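Local structure of cell wall binding protein cwp8 (Peptoclostridium difficile, 5J6Q) at residues K183-D197 with K254-V268. The protein is probably anchored in the cell wall through its three CWB2 domains, as a member of the S-layer-associated cell wall protein family of this bacterium. Residues are numbered along the deposited sequence; the frame is centred on the assembly and turned at random.
Sequences KNADLQDISAEELFD and KPETISVSSKNHKLV
On one face of the sheet, Gln-188 slants across to Glu-256 of the neighbouring strand, two residues back from its own bridge partner Ile-258, and NE2 donates to OE2 at 2.8 Å. Amide and carboxylate are nearly coplanar (26° apart), with OE2 lying in the amide plane. Glu-256 can reach because its chain is extended, CG anti to the backbone N (chi1 158°); its other oxygen, OE1, pairs with Lys-211, so one carboxylate serves two donors. The aliphatic part of Gln-188 runs beside Ile-258, pointing the same way, its CB 4.0 Å from CG1.

On that same face Ile-190 lies alongside Val-260 and slants across Ile-258, packing CD1 tightly against Ile-258 CG2 (3.3 Å). Beta-branched residues suit these extended backbones, and Leu-195 CD1 adds to the cluster beside Val-260 CG1. Near the start of the pairing Lys-254, long enough to cross Asp-186 at about a right angle, forms a salt bridge from NZ to OD2 (2.8 Å), approaching from above the carboxylate plane; the lysine is poorly ordered. The opposite face carries Leu-187 beside Thr-257, and Ser-259, whose OG is hydrogen-bonded to Asp-245.

Past the strands, Glu-193 folds back at chi2 (77°) and accepts a hydrogen bond from Ser-262 OG on the syn lone pair of OE2, at 2.9 Å. Ser-262 OG also accepts from Asn-264 N, an ST turn leading to the N-cap Asn-264. Small Ala-192 rests its CB against Ser-262, Leu-267 and Val-268.

Main-chain bonds such as Ser-259 N to Gln-188 O (2.8 Å) and Ile-190 N to Ser-259 O join the strands in parallel register. Strand 186-191 is the edge strand of a four-stranded mixed sheet in Cwp8 domain 3, pairing with strand 256-262, which leads into helix 265-280.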
ATOM      1  N   LYS A 183      17.583   1.605 -14.866  1.00 52.16           N
ATOM      2  CA  LYS A 183      16.931   2.881 -14.584  1.00 49.81           C
ATOM      3  C   LYS A 183      17.588   3.668 -13.518  1.00 48.77           C
ATOM      4  O   LYS A 183      17.936   3.108 -12.471  1.00 46.68           O
ATOM      5  CB  LYS A 183      15.462   2.685 -14.068  1.00 53.59           C
ATOM      6  CG  LYS A 183      14.585   1.735 -14.826  1.00 57.75           C
ATOM      7  CD  LYS A 183      13.114   1.874 -14.285  1.00 62.92           C
ATOM      8  CE  LYS A 183      12.108   0.992 -14.999  1.00 63.47           C
ATOM      9  NZ  LYS A 183      10.789   0.905 -14.261  1.00 67.30           N
ATOM     10  N   ASN A 184      17.770   4.968 -13.733  1.00 47.60           N
ATOM     11  CA  ASN A 184      18.287   5.728 -12.617  1.00 49.35           C
ATOM     12  C   ASN A 184      17.012   6.132 -11.782  1.00 54.67           C
ATOM     13  O   ASN A 184      16.357   7.139 -12.029  1.00 57.30           O
ATOM     14  CB  ASN A 184      19.062   6.889 -13.096  1.00 50.62           C
ATOM     15  CG  ASN A 184      19.494   7.826 -12.013  1.00 54.77           C
ATOM     16  OD1 ASN A 184      19.098   7.688 -10.855  1.00 57.97           O
ATOM     17  ND2 ASN A 184      20.309   8.845 -12.316  1.00 55.58           N
ATOM     18  N   ALA A 185      16.690   5.299 -10.800  1.00 60.00           N
ATOM     19  CA  ALA A 185      15.501   5.471  -9.954  1.00 62.63           C
ATOM     20  C   ALA A 185      15.588   4.507  -8.809  1.00 62.47           C
ATOM     21  O   ALA A 185      16.440   3.605  -8.829  1.00 65.44           O
ATOM     22  CB  ALA A 185      14.232   5.184 -10.754  1.00 58.75           C
ATOM     23  N   ASP A 186      14.705   4.680  -7.814  1.00 66.63           N
ATOM     24  CA  ASP A 186      14.649   3.823  -6.632  1.00 67.07           C
ATOM     25  C   ASP A 186      13.569   2.822  -6.881  1.00 66.10           C
ATOM     26  O   ASP A 186      12.422   3.221  -7.107  1.00 65.24           O
ATOM     27  CB  ASP A 186      14.349   4.680  -5.390  1.00 75.89           C
ATOM     28  CG  ASP A 186      15.485   5.639  -5.105  1.00 92.62           C
ATOM     29  OD1 ASP A 186      15.264   6.866  -5.209  1.00 96.20           O
ATOM     30  OD2 ASP A 186      16.611   5.158  -4.790  1.00 98.48           O
ATOM     31  N   LEU A 187      13.887   1.523  -6.831  1.00 62.70           N
ATOM     32  CA  LEU A 187      12.922   0.497  -7.149  1.00 62.42           C
ATOM     33  C   LEU A 187      12.657  -0.446  -5.973  1.00 71.81           C
ATOM     34  O   LEU A 187      13.567  -0.698  -5.163  1.00 70.63           O
ATOM     35  CB  LEU A 187      13.448  -0.323  -8.324  1.00 65.00           C
ATOM     36  CG  LEU A 187      14.175   0.475  -9.416  1.00 62.68           C
ATOM     37  CD1 LEU A 187      14.899  -0.506 -10.369  1.00 57.91           C
ATOM     38  CD2 LEU A 187      13.144   1.320 -10.137  1.00 60.93           C
ATOM     39  N   GLN A 188      11.407  -0.970  -5.892  1.00 69.15           N
ATOM     40  CA  GLN A 188      11.048  -1.871  -4.826  1.00 63.94           C
ATOM     41  C   GLN A 188      10.206  -2.979  -5.410  1.00 61.36           C
ATOM     42  O   GLN A 188       9.398  -2.736  -6.319  1.00 61.51           O
ATOM     43  CB  GLN A 188      10.203  -1.141  -3.753  1.00 66.92           C
ATOM     44  CG  GLN A 188      10.878   0.005  -3.049  1.00 70.80           C
ATOM     45  CD  GLN A 188      10.073   0.389  -1.822  1.00 73.00           C
ATOM     46  OE1 GLN A 188       9.753  -0.451  -0.986  1.00 73.36           O
ATOM     47  NE2 GLN A 188       9.709   1.651  -1.710  1.00 69.92           N
ATOM     48  N   ASP A 189      10.382  -4.165  -4.904  1.00 59.34           N
ATOM     49  CA  ASP A 189       9.585  -5.317  -5.311  1.00 63.62           C
ATOM     50  C   ASP A 189       8.896  -5.859  -4.046  1.00 66.33           C
ATOM     51  O   ASP A 189       9.561  -6.530  -3.250  1.00 66.47           O
ATOM     52  CB  ASP A 189      10.505  -6.391  -5.891  1.00 72.56           C
ATOM     53  CG  ASP A 189      10.013  -6.894  -7.197  1.00 78.40           C
ATOM     54  OD1 ASP A 189      10.811  -6.948  -8.128  1.00 86.09           O
ATOM     55  OD2 ASP A 189       8.808  -7.240  -7.284  1.00 83.56           O
ATOM     56  N   ILE A 190       7.600  -5.595  -3.841  1.00 61.22           N
ATOM     57  CA  ILE A 190       6.956  -6.031  -2.588  1.00 58.13           C
ATOM     58  C   ILE A 190       5.599  -6.715  -2.788  1.00 54.18           C
ATOM     59  O   ILE A 190       4.964  -6.565  -3.837  1.00 54.48           O
ATOM     60  CB  ILE A 190       6.748  -4.765  -1.706  1.00 55.30           C
ATOM     61  CG1 ILE A 190       5.874  -3.759  -2.512  1.00 57.61           C
ATOM     62  CG2 ILE A 190       8.092  -4.149  -1.311  1.00 55.16           C
ATOM     63  CD1 ILE A 190       5.537  -2.463  -1.758  1.00 61.55           C
ATOM     64  N   SER A 191       5.172  -7.478  -1.809  1.00 53.64           N
ATOM     65  CA  SER A 191       3.865  -8.077  -1.930  1.00 62.00           C
ATOM     66  C   SER A 191       2.796  -6.912  -1.794  1.00 61.67           C
ATOM     67  O   SER A 191       3.102  -5.825  -1.290  1.00 59.01           O
ATOM     68  CB  SER A 191       3.673  -9.115  -0.831  1.00 63.68           C
ATOM     69  OG  SER A 191       3.567  -8.471   0.433  1.00 70.76           O
ATOM     70  N   ALA A 192       1.579  -7.138  -2.247  1.00 60.04           N
ATOM     71  CA  ALA A 192       0.529  -6.132  -2.171  1.00 55.07           C
ATOM     72  C   ALA A 192       0.104  -5.999  -0.697  1.00 55.76           C
ATOM     73  O   ALA A 192      -0.252  -4.907  -0.265  1.00 56.29           O
ATOM     74  CB  ALA A 192      -0.639  -6.576  -3.017  1.00 56.75           C
ATOM     75  N   GLU A 193       0.196  -7.117   0.075  1.00 52.16           N
ATOM     76  CA  GLU A 193      -0.196  -7.145   1.469  1.00 56.08           C
ATOM     77  C   GLU A 193       0.566  -6.133   2.337  1.00 61.44           C
ATOM     78  O   GLU A 193      -0.038  -5.511   3.206  1.00 62.01           O
ATOM     79  CB  GLU A 193      -0.014  -8.554   2.030  1.00 57.09           C
ATOM     80  CG  GLU A 193      -1.184  -9.478   1.686  1.00 65.55           C
ATOM     81  CD  GLU A 193      -1.156  -9.997   0.234  1.00 72.35           C
ATOM     82  OE1 GLU A 193      -0.172  -9.735  -0.490  1.00 76.34           O
ATOM     83  OE2 GLU A 193      -2.117 -10.676  -0.174  1.00 73.92           O
ATOM     84  N   GLU A 194       1.880  -5.960   2.089  1.00 60.74           N
ATOM     85  CA  GLU A 194       2.731  -5.047   2.813  1.00 58.39           C
ATOM     86  C   GLU A 194       2.148  -3.646   2.761  1.00 52.03           C
ATOM     87  O   GLU A 194       2.408  -2.836   3.660  1.00 46.45           O
ATOM     88  CB  GLU A 194       4.151  -4.968   2.187  1.00 60.76           C
ATOM     89  CG  GLU A 194       5.015  -6.194   2.410  1.00 77.11           C
ATOM     90  CD  GLU A 194       6.355  -6.076   1.682  1.00 91.52           C
ATOM     91  OE1 GLU A 194       7.065  -5.041   1.880  1.00 94.64           O
ATOM     92  OE2 GLU A 194       6.694  -7.017   0.912  1.00 95.84           O
ATOM     93  N   LEU A 195       1.444  -3.338   1.672  1.00 43.76           N
ATOM     94  CA  LEU A 195       0.811  -2.024   1.493  1.00 42.12           C
ATOM     95  C   LEU A 195      -0.740  -1.905   1.897  1.00 41.68           C
ATOM     96  O   LEU A 195      -1.218  -0.832   2.172  1.00 42.08           O
ATOM     97  CB  LEU A 195       0.862  -1.668  -0.002  1.00 41.65           C
ATOM     98  CG  LEU A 195       2.273  -1.497  -0.622  1.00 48.11           C
ATOM     99  CD1 LEU A 195       2.093  -0.731  -2.001  1.00 51.87           C
ATOM    100  CD2 LEU A 195       3.218  -0.605   0.301  1.00 48.74           C
ATOM    101  N   PHE A 196      -1.469  -3.004   1.926  1.00 45.14           N
ATOM    102  CA  PHE A 196      -2.903  -2.952   2.061  1.00 42.62           C
ATOM    103  C   PHE A 196      -3.345  -4.288   2.531  1.00 41.15           C
ATOM    104  O   PHE A 196      -2.947  -5.294   1.948  1.00 41.97           O
ATOM    105  CB  PHE A 196      -3.456  -2.560   0.675  1.00 47.01           C
ATOM    106  CG  PHE A 196      -4.968  -2.584   0.492  1.00 51.26           C
ATOM    107  CD1 PHE A 196      -5.766  -1.594   1.044  1.00 44.86           C
ATOM    108  CD2 PHE A 196      -5.574  -3.579  -0.292  1.00 49.58           C
ATOM    109  CE1 PHE A 196      -7.154  -1.584   0.821  1.00 47.85           C
ATOM    110  CE2 PHE A 196      -6.943  -3.574  -0.520  1.00 49.17           C
ATOM    111  CZ  PHE A 196      -7.731  -2.571   0.038  1.00 57.02           C
ATOM    112  N   ASP A 197      -4.177  -4.348   3.601  1.00 39.37           N
ATOM    113  CA  ASP A 197      -4.556  -5.658   4.164  1.00 40.36           C
ATOM    114  C   ASP A 197      -5.847  -6.269   3.597  1.00 36.47           C
ATOM    115  O   ASP A 197      -6.264  -7.283   4.105  1.00 36.12           O
ATOM    116  CB  ASP A 197      -4.744  -5.538   5.710  1.00 36.52           C
ATOM    117  CG  ASP A 197      -5.945  -4.611   6.176  1.00 43.24           C
ATOM    118  OD1 ASP A 197      -6.836  -4.250   5.319  1.00 44.05           O
ATOM    119  OD2 ASP A 197      -6.003  -4.273   7.363  1.00 48.43           O
ATOM    120  N   LYS A 254      14.366  12.348  -7.947  1.00127.86           N
ATOM    121  CA  LYS A 254      14.588  11.030  -8.517  1.00120.67           C
ATOM    122  C   LYS A 254      13.289  10.237  -8.374  1.00114.64           C
ATOM    123  O   LYS A 254      12.804  10.085  -7.258  1.00111.85           O
ATOM    124  CB  LYS A 254      15.747  10.358  -7.759  1.00118.99           C
ATOM    125  CG  LYS A 254      16.109   8.976  -8.267  1.00120.43           C
ATOM    126  CD  LYS A 254      17.273   8.410  -7.463  1.00122.03           C
ATOM    127  CE  LYS A 254      17.600   7.010  -7.898  1.00123.68           C
ATOM    128  NZ  LYS A 254      18.190   6.214  -6.794  1.00125.14           N
ATOM    129  N   PRO A 255      12.681   9.728  -9.450  1.00106.60           N
ATOM    130  CA  PRO A 255      11.438   8.987  -9.255  1.00 99.62           C
ATOM    131  C   PRO A 255      11.647   7.729  -8.442  1.00 89.09           C
ATOM    132  O   PRO A 255      12.782   7.383  -8.058  1.00 84.80           O
ATOM    133  CB  PRO A 255      10.942   8.690 -10.683  1.00 97.45           C
ATOM    134  CG  PRO A 255      12.180   8.668 -11.507  1.00100.72           C
ATOM    135  CD  PRO A 255      13.093   9.739 -10.861  1.00103.69           C
ATOM    136  N   GLU A 256      10.540   7.034  -8.194  1.00 78.58           N
ATOM    137  CA  GLU A 256      10.590   5.802  -7.444  1.00 62.14           C
ATOM    138  C   GLU A 256       9.580   4.911  -8.043  1.00 55.87           C
ATOM    139  O   GLU A 256       8.475   5.338  -8.317  1.00 57.75           O
ATOM    140  CB  GLU A 256      10.324   6.054  -5.918  1.00 60.00           C
ATOM    141  CG  GLU A 256       9.852   4.823  -5.179  1.00 60.01           C
ATOM    142  CD  GLU A 256       9.565   5.088  -3.687  1.00 68.91           C
ATOM    143  OE1 GLU A 256       9.069   6.189  -3.348  1.00 67.57           O
ATOM    144  OE2 GLU A 256       9.848   4.181  -2.861  1.00 67.58           O
ATOM    145  N   THR A 257       9.915   3.666  -8.251  1.00 55.07           N
ATOM    146  CA  THR A 257       8.968   2.738  -8.819  1.00 54.65           C
ATOM    147  C   THR A 257       8.782   1.560  -7.883  1.00 58.74           C
ATOM    148  O   THR A 257       9.775   0.938  -7.508  1.00 63.47           O
ATOM    149  CB  THR A 257       9.477   2.300 -10.241  1.00 52.02           C
ATOM    150  OG1 THR A 257       9.360   3.418 -11.134  1.00 52.09           O
ATOM    151  CG2 THR A 257       8.682   1.180 -10.780  1.00 48.81           C
ATOM    152  N   ILE A 258       7.517   1.224  -7.495  1.00 59.76           N
ATOM    153  CA  ILE A 258       7.244   0.094  -6.602  1.00 59.37           C
ATOM    154  C   ILE A 258       6.376  -0.954  -7.285  1.00 61.57           C
ATOM    155  O   ILE A 258       5.230  -0.675  -7.601  1.00 65.03           O
ATOM    156  CB  ILE A 258       6.508   0.596  -5.316  1.00 59.97           C
ATOM    157  CG1 ILE A 258       7.398   1.580  -4.568  1.00 62.24           C
ATOM    158  CG2 ILE A 258       6.135  -0.623  -4.422  1.00 52.16           C
ATOM    159  CD1 ILE A 258       6.586   2.486  -3.605  1.00 72.97           C
ATOM    160  N   SER A 259       6.887  -2.159  -7.436  1.00 63.62           N
ATOM    161  CA  SER A 259       6.225  -3.287  -8.107  1.00 62.36           C
ATOM    162  C   SER A 259       5.536  -4.143  -7.073  1.00 58.48           C
ATOM    163  O   SER A 259       6.210  -4.665  -6.149  1.00 54.60           O
ATOM    164  CB  SER A 259       7.262  -4.152  -8.853  1.00 58.74           C
ATOM    165  OG  SER A 259       8.205  -3.351  -9.562  1.00 59.35           O
ATOM    166  N   VAL A 260       4.223  -4.350  -7.228  1.00 54.35           N
ATOM    167  CA  VAL A 260       3.544  -5.167  -6.239  1.00 53.78           C
ATOM    168  C   VAL A 260       2.783  -6.297  -6.891  1.00 53.73           C
ATOM    169  O   VAL A 260       2.346  -6.200  -8.029  1.00 55.48           O
ATOM    170  CB  VAL A 260       2.622  -4.291  -5.342  1.00 56.37           C
ATOM    171  CG1 VAL A 260       3.433  -3.141  -4.738  1.00 59.11           C
ATOM    172  CG2 VAL A 260       1.462  -3.728  -6.134  1.00 52.63           C
ATOM    173  N   SER A 261       2.617  -7.366  -6.159  1.00 53.94           N
ATOM    174  CA  SER A 261       1.955  -8.518  -6.696  1.00 59.57           C
ATOM    175  C   SER A 261       1.493  -9.329  -5.556  1.00 59.18           C
ATOM    176  O   SER A 261       1.963  -9.113  -4.457  1.00 59.90           O
ATOM    177  CB  SER A 261       2.957  -9.344  -7.515  1.00 62.32           C
ATOM    178  OG  SER A 261       4.067  -9.656  -6.678  1.00 61.15           O
ATOM    179  N   SER A 262       0.597 -10.275  -5.803  1.00 61.20           N
ATOM    180  CA  SER A 262       0.122 -11.173  -4.754  1.00 61.87           C
ATOM    181  C   SER A 262      -0.628 -12.359  -5.330  1.00 65.02           C
ATOM    182  O   SER A 262      -1.074 -12.296  -6.443  1.00 69.35           O
ATOM    183  CB  SER A 262      -0.834 -10.461  -3.802  1.00 58.42           C
ATOM    184  OG  SER A 262      -1.363 -11.371  -2.846  1.00 52.49           O
ATOM    185  N   LYS A 263      -0.785 -13.433  -4.552  1.00 74.64           N
ATOM    186  CA  LYS A 263      -1.578 -14.561  -5.009  1.00 85.58           C
ATOM    187  C   LYS A 263      -3.064 -14.180  -4.847  1.00 88.82           C
ATOM    188  O   LYS A 263      -3.929 -14.916  -5.298  1.00 89.82           O
ATOM    189  CB  LYS A 263      -1.279 -15.814  -4.170  1.00 87.29           C
ATOM    190  N   ASN A 264      -3.341 -13.018  -4.200  1.00 90.81           N
ATOM    191  CA  ASN A 264      -4.687 -12.501  -3.926  1.00 88.64           C
ATOM    192  C   ASN A 264      -5.124 -11.472  -4.971  1.00 90.20           C
ATOM    193  O   ASN A 264      -4.920 -10.269  -4.795  1.00 90.72           O
ATOM    194  CB  ASN A 264      -4.693 -11.857  -2.556  1.00 87.23           C
ATOM    195  CG  ASN A 264      -6.023 -11.887  -1.859  1.00 86.24           C
ATOM    196  OD1 ASN A 264      -7.071 -11.696  -2.484  1.00 86.68           O
ATOM    197  ND2 ASN A 264      -6.062 -12.075  -0.554  1.00 84.79           N
ATOM    198  N   HIS A 265      -5.751 -11.939  -6.046  1.00 88.89           N
ATOM    199  CA  HIS A 265      -6.180 -11.046  -7.121  1.00 90.75           C
ATOM    200  C   HIS A 265      -7.173  -9.976  -6.663  1.00 87.53           C
ATOM    201  O   HIS A 265      -7.126  -8.856  -7.158  1.00 84.09           O
ATOM    202  CB  HIS A 265      -6.772 -11.884  -8.260  1.00 95.75           C
ATOM    203  CG  HIS A 265      -5.695 -12.424  -9.136  1.00108.69           C
ATOM    204  ND1 HIS A 265      -5.232 -13.721  -9.031  1.00114.52           N
ATOM    205  CD2 HIS A 265      -4.964 -11.828 -10.108  1.00113.02           C
ATOM    206  CE1 HIS A 265      -4.253 -13.878  -9.911  1.00116.53           C
ATOM    207  NE2 HIS A 265      -4.066 -12.754 -10.572  1.00114.96           N
ATOM    208  N   LYS A 266      -8.062 -10.291  -5.739  1.00 85.77           N
ATOM    209  CA  LYS A 266      -8.983  -9.239  -5.291  1.00 83.55           C
ATOM    210  C   LYS A 266      -8.194  -8.154  -4.533  1.00 73.36           C
ATOM    211  O   LYS A 266      -8.345  -6.986  -4.857  1.00 68.91           O
ATOM    212  CB  LYS A 266     -10.125  -9.794  -4.438  1.00 83.51           C
ATOM    213  CG  LYS A 266     -11.402  -9.046  -4.752  1.00 94.18           C
ATOM    214  CD  LYS A 266     -12.479  -9.268  -3.735  1.00101.36           C
ATOM    215  CE  LYS A 266     -13.309  -8.016  -3.632  1.00108.56           C
ATOM    216  NZ  LYS A 266     -13.844  -7.842  -2.271  1.00113.81           N
ATOM    217  N   LEU A 267      -7.347  -8.534  -3.571  1.00 67.66           N
ATOM    218  CA  LEU A 267      -6.477  -7.581  -2.856  1.00 65.89           C
ATOM    219  C   LEU A 267      -5.883  -6.566  -3.843  1.00 63.81           C
ATOM    220  O   LEU A 267      -6.014  -5.340  -3.636  1.00 58.12           O
ATOM    221  CB  LEU A 267      -5.351  -8.403  -2.202  1.00 66.12           C
ATOM    222  CG  LEU A 267      -4.556  -7.796  -1.014  1.00 73.17           C
ATOM    223  CD1 LEU A 267      -4.299  -6.350  -1.202  1.00 75.17           C
ATOM    224  CD2 LEU A 267      -5.287  -8.029   0.296  1.00 69.83           C
ATOM    225  N   VAL A 268      -5.263  -7.093  -4.959  1.00 58.41           N
ATOM    226  CA  VAL A 268      -4.599  -6.236  -5.930  1.00 55.71           C
ATOM    227  C   VAL A 268      -5.541  -5.354  -6.668  1.00 55.11           C
ATOM    228  O   VAL A 268      -5.212  -4.163  -6.905  1.00 53.83           O
ATOM    229  CB  VAL A 268      -3.754  -7.061  -6.972  1.00 52.27           C
ATOM    230  CG1 VAL A 268      -3.001  -6.114  -7.873  1.00 47.55           C
ATOM    231  CG2 VAL A 268      -2.765  -7.999  -6.263  1.00 48.63           C
TER